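Local coordinates for protein dTDP-4-dehydrorhamnose 3,5-epimerase (Elizabethkingia anophelis NUHP1, PDB 6C46) that probably catalyses the 3,5-epimerisation of dTDP-4-dehydro-6-deoxyglucose to dTDP-4-dehydro-beta-L-rhamnose, a step in dTDP-L-rhamnose biosynthesis, at residues Gly68-Lys73 with Ser150-Phe156; Ala77-Ser83 with Phe138-Asn144; Gly128-Leu132 with Asp164-Pro168. All blocks are in the same frame, centred on the assembly; numbering follows the deposited sequence.

Interaction 1 (Gly68-Lys73 with Ser150-Phe156); sequences GLHLQK and SEGSVKF
Five backbone hydrogen bonds join Gly68-Lys73 to Ser150-Phe156, around the short edge strand 151-153: Gly152 N to Leu71 O (2.8 Å) and Leu71 N to Gly152 O (3.3 Å), Val154 N to Leu69 O (3.0 Å) and Leu69 N to Val154 O (3.1 Å), and Lys73 N to Ser150 O (2.8 Å). Strands 68-72 and 151-153 run antiparallel at 149°, axes 4.5 Å apart, with His70-Ser153 and Gln72-Glu151 as non-hydrogen-bonded pairs. One water links Gly68 O to Phe156 N, another Gln72 OE1 to Glu151 OE2; Gln72 NE2 is hydrogen-bonded to His76 O. A cis peptide precedes Leu69, whose CB packs 4.1 Å from Val154 CB. Leu71 (chi1 p) folds over Gly152, where a CB would clash with Leu71 CD1. The pairing completes one edge of a cupin beta-sheet. His70, the predicted proton acceptor, shares a face with Gln72, Glu151 and Ser153. The pairing uses backbone atoms, and the His70 side chain is engaged through NE2 by Asp178, consistent with the predicted general base.

Interaction 2 (Ala77-Ser83 with Phe138-Asn144); sequences AQAKLVS and FSYKCDN
Ser83, Lys141 and Asn144 have the most surface buried by the contact of Ala77-Ser83 with Phe138-Asn144, whose strands 80-83 and 138-142 run antiparallel at 164°, axes 4.5 Å apart. Ser83 forms a hydrogen-bonded pair with Ser139 (Ser83 N to Ser139 O 2.9 Å, Ser139 N to Ser83 O 2.8 Å). Lys141 pairs likewise with Leu81 (Lys141 N to Leu81 O 3.0 Å, Leu81 N to Lys141 O 2.9 Å); its side chain leads away to a salt bridge with Asp56 of the second subunit. These are central strands of a cupin sheet, flanked by strands 118-121 and 55-62. Val82 and Tyr140, the predicted proton donor, lie on the other face from Lys141, with Val82 CG1 3.5 Å from Tyr140 CB; Val82 CB meets Phe138 CZ at 3.6 Å. Asn144 ND2 donates to Ala77 O (3.0 Å) and Asn144 O accepts from Gln78 NE2 (3.0 Å). Asp143 OD1 accepts from Ala79 N (2.7 Å) and forms a salt bridge with Arg123; Asp143 N donates to Ala79 O (2.9 Å).

Interaction 3 (Gly128-Leu132 with Asp164-Pro168); sequences GFVVL and DWKIP
Two hollows along Gly128-Leu132 receive the side chains of Trp165 and Ile167 from the irregular segment 164-168. The backbones stay well apart, CA to CA 7.1 Å for Val130-Trp165 and 7.4 Å for Leu132-Ile167, so side chains fill the gap. The indole of Trp165 (chi1 m, chi2 98°) presents its edge to the strand: CH2 lies 3.9 Å from Gly128 C, CZ3 3.8 Å from Phe129 CA, and CE3 4.0 Å from Val130 CG1. Gly128 makes the floor flat here, since a CB would sit only 3.4 Å from Trp165 CH2. Val130 (chi1 p) is the bump between the two intruders, its CG2 touching Ile167 CD1 at 3.6 Å. This is loop-over-sheet packing on the outer side of the cupin barrel, while Phe129 points away and stacks on Phe138. Ile167 (chi1 p, chi2 t) fits between Val130 and Leu132, with its CG2 3.5 Å from Leu132 CD2. An Asx turn shapes the loop, Asp164 OD1 accepting from Lys166 N at 2.9 Å; Lys166 has positive phi (74°), and Ile167 N bonds to Trp165 O at 2.8 Å. The far end of the indole is held by NE1 bonding to Phe156 O.

Overall arrangement
The three contacts lie in one cupin domain. Interaction 2 belongs to the six-stranded sheet; interactions 1 and 3 share the five-stranded sheet through neighbouring strands 66-72 and 125-131. The centres of interactions 1 and 2 are about 14 Å apart. Those of interactions 1 and 3 are about 17 Å apart, and those of interactions 2 and 3 about 19 Å. Along the chain, interaction 2 nests inside the loop closed by interaction 1, while interaction 3 crosses both. Lys80 packs on His70, Phe138 meets Phe129 between the sheets, and Trp165 reaches Phe156. The predicted acid and base, Tyr140 and His70, thus come from different sheets, and their side chains approach to about 7 Å at their nearest atoms, consistent with a catalytic pocket between the sheets.

Interaction 1 (Gly68-Lys73 with Ser150-Phe156)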
loop_
_atom_site.group_PDB
_atom_site.type_symbol
_atom_site.label_atom_id
_atom_site.label_comp_id
_atom_site.label_asym_id
_atom_site.label_seq_id
_atom_site.Cartn_x
_atom_site.Cartn_y
_atom_site.Cartn_z
ATOM N N GLY A 68 -10.706 8.157 16.206
ATOM C CA GLY A 68 -10.689 6.925 16.991
ATOM C C GLY A 68 -11.468 7.059 18.287
ATOM O O GLY A 68 -12.105 8.095 18.496
ATOM N N LEU A 69 -11.464 6.042 19.154
ATOM C CA LEU A 69 -10.866 4.742 18.899
ATOM C C LEU A 69 -11.910 3.873 18.220
ATOM O O LEU A 69 -13.029 3.813 18.706
ATOM C CB LEU A 69 -10.392 4.109 20.222
ATOM C CG LEU A 69 -9.285 4.918 20.905
ATOM C CD1 LEU A 69 -9.231 4.612 22.408
ATOM C CD2 LEU A 69 -7.928 4.627 20.214
ATOM N N HIS A 70 -11.558 3.193 17.121
ATOM C CA HIS A 70 -12.533 2.503 16.279
ATOM C C HIS A 70 -12.213 1.020 16.154
ATOM O O HIS A 70 -11.047 0.613 16.212
ATOM C CB HIS A 70 -12.557 3.088 14.849
ATOM C CG HIS A 70 -12.931 4.537 14.795
ATOM N ND1 HIS A 70 -12.467 5.388 13.815
ATOM C CD2 HIS A 70 -13.742 5.279 15.586
ATOM C CE1 HIS A 70 -12.972 6.597 14.006
ATOM N NE2 HIS A 70 -13.750 6.561 15.074
ATOM N N LEU A 71 -13.253 0.233 15.895
ATOM C CA LEU A 71 -13.102 -1.202 15.669
ATOM C C LEU A 71 -14.379 -1.701 15.010
ATOM O O LEU A 71 -15.388 -0.994 14.960
ATOM C CB LEU A 71 -12.846 -1.953 16.987
ATOM C CG LEU A 71 -14.084 -1.707 17.877
ATOM C CD1 LEU A 71 -14.919 -2.966 18.069
ATOM C CD2 LEU A 71 -13.736 -1.073 19.212
ATOM N N GLN A 72 -14.328 -2.929 14.498
ATOM C CA GLN A 72 -15.524 -3.645 14.073
ATOM C C GLN A 72 -15.659 -4.878 14.955
ATOM O O GLN A 72 -14.652 -5.501 15.314
ATOM C CB GLN A 72 -15.460 -4.030 12.567
ATOM C CG GLN A 72 -15.635 -2.806 11.666
ATOM C CD GLN A 72 -15.778 -3.102 10.182
ATOM O OE1 GLN A 72 -16.123 -2.209 9.411
ATOM N NE2 GLN A 72 -15.558 -4.349 9.778
ATOM N N LYS A 73 -16.889 -5.199 15.338
ATOM C CA LYS A 73 -17.136 -6.248 16.326
ATOM C C LYS A 73 -17.220 -7.638 15.704
ATOM O O LYS A 73 -17.629 -7.805 14.554
ATOM C CB LYS A 73 -18.432 -5.986 17.082
ATOM C CG LYS A 73 -18.407 -4.759 17.978
ATOM C CD LYS A 73 -19.793 -4.599 18.640
ATOM C CE LYS A 73 -20.037 -3.155 19.073
ATOM N NZ LYS A 73 -21.407 -2.931 19.646
ATOM N N SER A 150 -21.491 -3.411 12.301
ATOM C CA SER A 150 -20.619 -4.036 13.286
ATOM C C SER A 150 -19.749 -3.036 14.051
ATOM O O SER A 150 -18.987 -3.458 14.924
ATOM C CB SER A 150 -19.696 -5.054 12.600
ATOM O OG SER A 150 -18.649 -4.390 11.890
ATOM N N GLU A 151 -19.822 -1.740 13.750
ATOM C CA GLU A 151 -18.836 -0.811 14.289
ATOM C C GLU A 151 -18.937 -0.692 15.805
ATOM O O GLU A 151 -20.028 -0.659 16.374
ATOM C CB GLU A 151 -18.990 0.556 13.620
ATOM C CG GLU A 151 -18.465 0.518 12.190
ATOM C CD GLU A 151 -18.582 1.864 11.442
ATOM O OE1 GLU A 151 -19.317 2.753 11.900
ATOM O OE2 GLU A 151 -17.936 2.015 10.386
ATOM N N GLY A 152 -17.774 -0.669 16.463
ATOM C CA GLY A 152 -17.682 -0.367 17.873
ATOM C C GLY A 152 -16.738 0.812 18.055
ATOM O O GLY A 152 -16.116 1.282 17.092
ATOM N N SER A 153 -16.633 1.287 19.298
ATOM C CA SER A 153 -15.810 2.470 19.535
ATOM C C SER A 153 -15.515 2.604 21.018
ATOM O O SER A 153 -16.242 2.084 21.864
ATOM C CB SER A 153 -16.491 3.749 19.039
ATOM O OG SER A 153 -17.682 3.966 19.764
ATOM N N VAL A 154 -14.428 3.313 21.314
ATOM C CA VAL A 154 -14.058 3.670 22.681
ATOM C C VAL A 154 -13.675 5.141 22.673
ATOM O O VAL A 154 -12.907 5.575 21.808
ATOM C CB VAL A 154 -12.882 2.808 23.199
ATOM C CG1 VAL A 154 -12.476 3.251 24.598
ATOM C CG2 VAL A 154 -13.258 1.341 23.196
ATOM N N LYS A 155 -14.234 5.915 23.604
ATOM C CA LYS A 155 -13.893 7.332 23.717
ATOM C C LYS A 155 -12.373 7.533 23.805
ATOM O O LYS A 155 -11.708 6.952 24.665
ATOM C CB LYS A 155 -14.586 7.907 24.960
ATOM C CG LYS A 155 -14.419 9.421 25.154
ATOM C CD LYS A 155 -14.979 10.172 23.962
ATOM C CE LYS A 155 -15.012 11.679 24.197
ATOM N NZ LYS A 155 -15.932 12.090 25.273
ATOM N N PHE A 156 -11.826 8.364 22.910
ATOM C CA PHE A 156 -10.369 8.466 22.771
ATOM C C PHE A 156 -9.693 8.919 24.068
ATOM O O PHE A 156 -8.586 8.458 24.388
ATOM C CB PHE A 156 -10.021 9.433 21.631
ATOM C CG PHE A 156 -10.225 10.885 21.984
ATOM C CD1 PHE A 156 -11.510 11.430 22.070
ATOM C CD2 PHE A 156 -9.128 11.717 22.224
ATOM C CE1 PHE A 156 -11.695 12.780 22.419
ATOM C CE2 PHE A 156 -9.303 13.069 22.564
ATOM C CZ PHE A 156 -10.597 13.604 22.662
HETATM O O HOH W 1 -13.580 8.807 20.633
HETATM O O HOH W 2 -15.856 0.405 10.112
HETATM O O HOH W 3 -22.469 -2.267 16.688
#

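Interaction 2 (Ala77-Ser83 with Phe138-Asn144)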
loop_
_atom_site.group_PDB
_atom_site.type_symbol
_atom_site.label_atom_id
_atom_site.label_comp_id
_atom_site.label_asym_id
_atom_site.label_seq_id
_atom_site.Cartn_x
_atom_site.Cartn_y
_atom_site.Cartn_z
ATOM N N ALA A 77 -14.412 -8.142 12.713
ATOM C CA ALA A 77 -13.224 -7.468 13.234
ATOM C C ALA A 77 -12.123 -7.411 12.177
ATOM O O ALA A 77 -11.942 -8.340 11.391
ATOM C CB ALA A 77 -12.702 -8.177 14.498
ATOM N N GLN A 78 -11.403 -6.294 12.149
ATOM C CA GLN A 78 -10.382 -6.029 11.143
ATOM C C GLN A 78 -9.032 -5.896 11.816
ATOM O O GLN A 78 -8.854 -4.989 12.631
ATOM C CB GLN A 78 -10.668 -4.737 10.395
ATOM C CG GLN A 78 -11.950 -4.738 9.574
ATOM C CD GLN A 78 -12.288 -3.365 9.042
ATOM O OE1 GLN A 78 -12.357 -2.397 9.800
ATOM N NE2 GLN A 78 -12.550 -3.276 7.733
ATOM N N ALA A 79 -8.083 -6.774 11.463
ATOM C CA ALA A 79 -6.686 -6.460 11.730
ATOM C C ALA A 79 -6.251 -5.357 10.778
ATOM O O ALA A 79 -6.706 -5.311 9.631
ATOM C CB ALA A 79 -5.795 -7.702 11.553
ATOM N N LYS A 80 -5.381 -4.455 11.260
ATOM C CA LYS A 80 -4.971 -3.273 10.511
ATOM C C LYS A 80 -3.453 -3.191 10.460
ATOM O O LYS A 80 -2.790 -3.359 11.485
ATOM C CB LYS A 80 -5.550 -1.997 11.134
ATOM C CG LYS A 80 -7.090 -1.965 11.082
ATOM C CD LYS A 80 -7.704 -0.937 12.043
ATOM C CE LYS A 80 -9.242 -1.025 12.048
ATOM N NZ LYS A 80 -9.870 -0.259 13.213
ATOM N N LEU A 81 -2.910 -2.943 9.268
ATOM C CA LEU A 81 -1.485 -2.679 9.079
ATOM C C LEU A 81 -1.388 -1.241 8.613
ATOM O O LEU A 81 -1.816 -0.921 7.500
ATOM C CB LEU A 81 -0.876 -3.627 8.050
ATOM C CG LEU A 81 0.631 -3.504 7.849
ATOM C CD1 LEU A 81 1.397 -3.824 9.130
ATOM C CD2 LEU A 81 1.017 -4.456 6.718
ATOM N N VAL A 82 -0.863 -0.370 9.463
ATOM C CA VAL A 82 -1.007 1.054 9.220
ATOM C C VAL A 82 0.360 1.700 9.073
ATOM O O VAL A 82 1.360 1.245 9.641
ATOM C CB VAL A 82 -1.834 1.725 10.348
ATOM C CG1 VAL A 82 -3.182 1.040 10.506
ATOM C CG2 VAL A 82 -1.120 1.628 11.670
ATOM N N SER A 83 0.404 2.766 8.277
ATOM C CA SER A 83 1.637 3.523 8.111
ATOM C C SER A 83 1.279 4.917 7.641
ATOM O O SER A 83 0.132 5.213 7.310
ATOM C CB SER A 83 2.601 2.840 7.129
ATOM O OG SER A 83 1.997 2.678 5.842
ATOM N N PHE A 138 -2.388 8.981 5.600
ATOM C CA PHE A 138 -2.413 7.808 6.464
ATOM C C PHE A 138 -2.891 6.629 5.634
ATOM O O PHE A 138 -3.879 6.748 4.910
ATOM C CB PHE A 138 -3.362 8.043 7.652
ATOM C CG PHE A 138 -3.385 6.916 8.672
ATOM C CD1 PHE A 138 -2.341 6.768 9.590
ATOM C CD2 PHE A 138 -4.491 6.066 8.772
ATOM C CE1 PHE A 138 -2.381 5.761 10.564
ATOM C CE2 PHE A 138 -4.531 5.045 9.759
ATOM C CZ PHE A 138 -3.455 4.905 10.646
ATOM N N SER A 139 -2.203 5.503 5.734
ATOM C CA SER A 139 -2.551 4.306 4.972
ATOM C C SER A 139 -2.923 3.199 5.945
ATOM O O SER A 139 -2.190 2.941 6.908
ATOM C CB SER A 139 -1.373 3.874 4.091
ATOM O OG SER A 139 -1.424 2.489 3.798
ATOM N N TYR A 140 -4.061 2.550 5.724
ATOM C CA TYR A 140 -4.348 1.377 6.541
ATOM C C TYR A 140 -4.908 0.263 5.675
ATOM O O TYR A 140 -5.835 0.479 4.892
ATOM C CB TYR A 140 -5.273 1.693 7.727
ATOM C CG TYR A 140 -6.616 2.331 7.487
ATOM C CD1 TYR A 140 -7.787 1.598 7.691
ATOM C CD2 TYR A 140 -6.733 3.673 7.136
ATOM C CE1 TYR A 140 -9.028 2.161 7.513
ATOM C CE2 TYR A 140 -7.968 4.248 6.954
ATOM C CZ TYR A 140 -9.116 3.487 7.144
ATOM O OH TYR A 140 -10.354 4.052 6.967
ATOM N N LYS A 141 -4.284 -0.902 5.783
ATOM C CA LYS A 141 -4.726 -2.132 5.145
ATOM C C LYS A 141 -5.478 -2.945 6.182
ATOM O O LYS A 141 -5.037 -3.050 7.334
ATOM C CB LYS A 141 -3.537 -2.943 4.623
ATOM C CG LYS A 141 -2.482 -2.130 3.845
ATOM C CD LYS A 141 -1.464 -3.034 3.120
ATOM C CE LYS A 141 -2.097 -3.852 1.980
ATOM N NZ LYS A 141 -1.151 -4.715 1.197
ATOM N N CYS A 142 -6.596 -3.536 5.776
ATOM C CA CYS A 142 -7.436 -4.291 6.696
ATOM C C CYS A 142 -7.521 -5.724 6.228
ATOM O O CYS A 142 -7.642 -5.972 5.026
ATOM C CB CYS A 142 -8.838 -3.725 6.772
ATOM S SG CYS A 142 -8.870 -2.005 7.316
ATOM N N ASP A 143 -7.531 -6.657 7.187
ATOM C CA ASP A 143 -7.659 -8.072 6.867
ATOM C C ASP A 143 -9.114 -8.541 6.887
ATOM O O ASP A 143 -9.375 -9.746 6.888
ATOM C CB ASP A 143 -6.739 -8.906 7.787
ATOM C CG ASP A 143 -7.391 -9.328 9.109
ATOM O OD1 ASP A 143 -8.393 -8.742 9.569
ATOM O OD2 ASP A 143 -6.849 -10.275 9.722
ATOM N N ASN A 144 -10.072 -7.609 6.832
ATOM C CA ASN A 144 -11.481 -7.966 6.752
ATOM C C ASN A 144 -12.209 -6.780 6.150
ATOM O O ASN A 144 -11.699 -5.656 6.146
ATOM C CB ASN A 144 -12.035 -8.324 8.145
ATOM C CG ASN A 144 -13.193 -9.298 8.105
ATOM O OD1 ASN A 144 -13.814 -9.540 7.059
ATOM N ND2 ASN A 144 -13.518 -9.849 9.275
HETATM O O HOH W 4 -0.190 0.243 5.768
#

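Interaction 3 (Gly128-Leu132 with Asp164-Pro168)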
loop_
_atom_site.group_PDB
_atom_site.type_symbol
_atom_site.label_atom_id
_atom_site.label_comp_id
_atom_site.label_asym_id
_atom_site.label_seq_id
_atom_site.Cartn_x
_atom_site.Cartn_y
_atom_site.Cartn_z
ATOM N N GLY A 128 -6.654 4.205 16.709
ATOM C CA GLY A 128 -6.886 5.598 16.353
ATOM C C GLY A 128 -5.573 6.300 16.100
ATOM O O GLY A 128 -4.503 5.748 16.350
ATOM N N PHE A 129 -5.658 7.540 15.607
ATOM C CA PHE A 129 -4.432 8.298 15.394
ATOM C C PHE A 129 -4.714 9.789 15.407
ATOM O O PHE A 129 -5.851 10.225 15.215
ATOM C CB PHE A 129 -3.744 7.904 14.090
ATOM C CG PHE A 129 -4.419 8.421 12.850
ATOM C CD1 PHE A 129 -3.967 9.576 12.234
ATOM C CD2 PHE A 129 -5.469 7.724 12.270
ATOM C CE1 PHE A 129 -4.567 10.044 11.065
ATOM C CE2 PHE A 129 -6.074 8.181 11.102
ATOM C CZ PHE A 129 -5.624 9.345 10.499
ATOM N N VAL A 130 -3.650 10.575 15.626
ATOM C CA VAL A 130 -3.742 12.034 15.575
ATOM C C VAL A 130 -2.665 12.554 14.634
ATOM O O VAL A 130 -1.569 11.989 14.560
ATOM C CB VAL A 130 -3.581 12.667 16.974
ATOM C CG1 VAL A 130 -2.218 12.306 17.539
ATOM C CG2 VAL A 130 -3.755 14.195 16.909
ATOM N N VAL A 131 -2.989 13.599 13.876
ATOM C CA VAL A 131 -2.041 14.146 12.909
ATOM C C VAL A 131 -1.113 15.100 13.643
ATOM O O VAL A 131 -1.571 16.053 14.276
ATOM C CB VAL A 131 -2.767 14.856 11.757
ATOM C CG1 VAL A 131 -1.758 15.553 10.870
ATOM C CG2 VAL A 131 -3.615 13.836 10.944
ATOM N N LEU A 132 0.188 14.854 13.550
ATOM C CA LEU A 132 1.172 15.704 14.217
ATOM C C LEU A 132 1.726 16.798 13.324
ATOM O O LEU A 132 2.186 17.832 13.831
ATOM C CB LEU A 132 2.341 14.850 14.707
ATOM C CG LEU A 132 1.961 13.692 15.613
ATOM C CD1 LEU A 132 3.202 12.857 15.883
ATOM C CD2 LEU A 132 1.369 14.242 16.909
ATOM N N ASP A 164 -2.069 9.129 26.179
ATOM C CA ASP A 164 -1.359 10.364 25.856
ATOM C C ASP A 164 -1.442 10.597 24.346
ATOM O O ASP A 164 -0.776 9.907 23.568
ATOM C CB ASP A 164 0.095 10.259 26.311
ATOM C CG ASP A 164 0.893 11.528 26.060
ATOM O OD1 ASP A 164 0.331 12.511 25.533
ATOM O OD2 ASP A 164 2.093 11.547 26.424
ATOM N N TRP A 165 -2.235 11.587 23.926
ATOM C CA TRP A 165 -2.374 11.896 22.510
ATOM C C TRP A 165 -1.398 12.978 22.057
ATOM O O TRP A 165 -1.550 13.509 20.957
ATOM C CB TRP A 165 -3.821 12.283 22.191
ATOM C CG TRP A 165 -4.744 11.094 22.239
ATOM C CD1 TRP A 165 -5.556 10.721 23.279
ATOM C CD2 TRP A 165 -4.925 10.102 21.216
ATOM N NE1 TRP A 165 -6.236 9.567 22.951
ATOM C CE2 TRP A 165 -5.867 9.175 21.695
ATOM C CE3 TRP A 165 -4.396 9.925 19.927
ATOM C CZ2 TRP A 165 -6.287 8.074 20.935
ATOM C CZ3 TRP A 165 -4.806 8.828 19.178
ATOM C CH2 TRP A 165 -5.743 7.922 19.685
ATOM N N LYS A 166 -0.425 13.328 22.903
ATOM C CA LYS A 166 0.776 14.097 22.561
ATOM C C LYS A 166 0.578 15.592 22.327
ATOM O O LYS A 166 1.372 16.397 22.817
ATOM C CB LYS A 166 1.466 13.500 21.320
ATOM C CG LYS A 166 1.790 12.011 21.449
ATOM C CD LYS A 166 2.552 11.707 22.722
ATOM C CE LYS A 166 4.025 11.518 22.486
ATOM N NZ LYS A 166 4.645 10.889 23.687
ATOM N N ILE A 167 -0.440 15.994 21.579
ATOM C CA ILE A 167 -0.571 17.410 21.233
ATOM C C ILE A 167 -1.476 18.089 22.249
ATOM O O ILE A 167 -2.160 17.393 23.017
ATOM C CB ILE A 167 -1.094 17.576 19.797
ATOM C CG1 ILE A 167 -2.559 17.147 19.719
ATOM C CG2 ILE A 167 -0.177 16.776 18.813
ATOM C CD1 ILE A 167 -3.239 17.451 18.381
ATOM N N PRO A 168 -1.493 19.422 22.316
ATOM C CA PRO A 168 -2.382 20.098 23.267
ATOM C C PRO A 168 -3.830 19.755 22.978
ATOM O O PRO A 168 -4.238 19.630 21.821
ATOM C CB PRO A 168 -2.098 21.586 23.025
ATOM C CG PRO A 168 -0.734 21.619 22.430
ATOM C CD PRO A 168 -0.629 20.381 21.601
#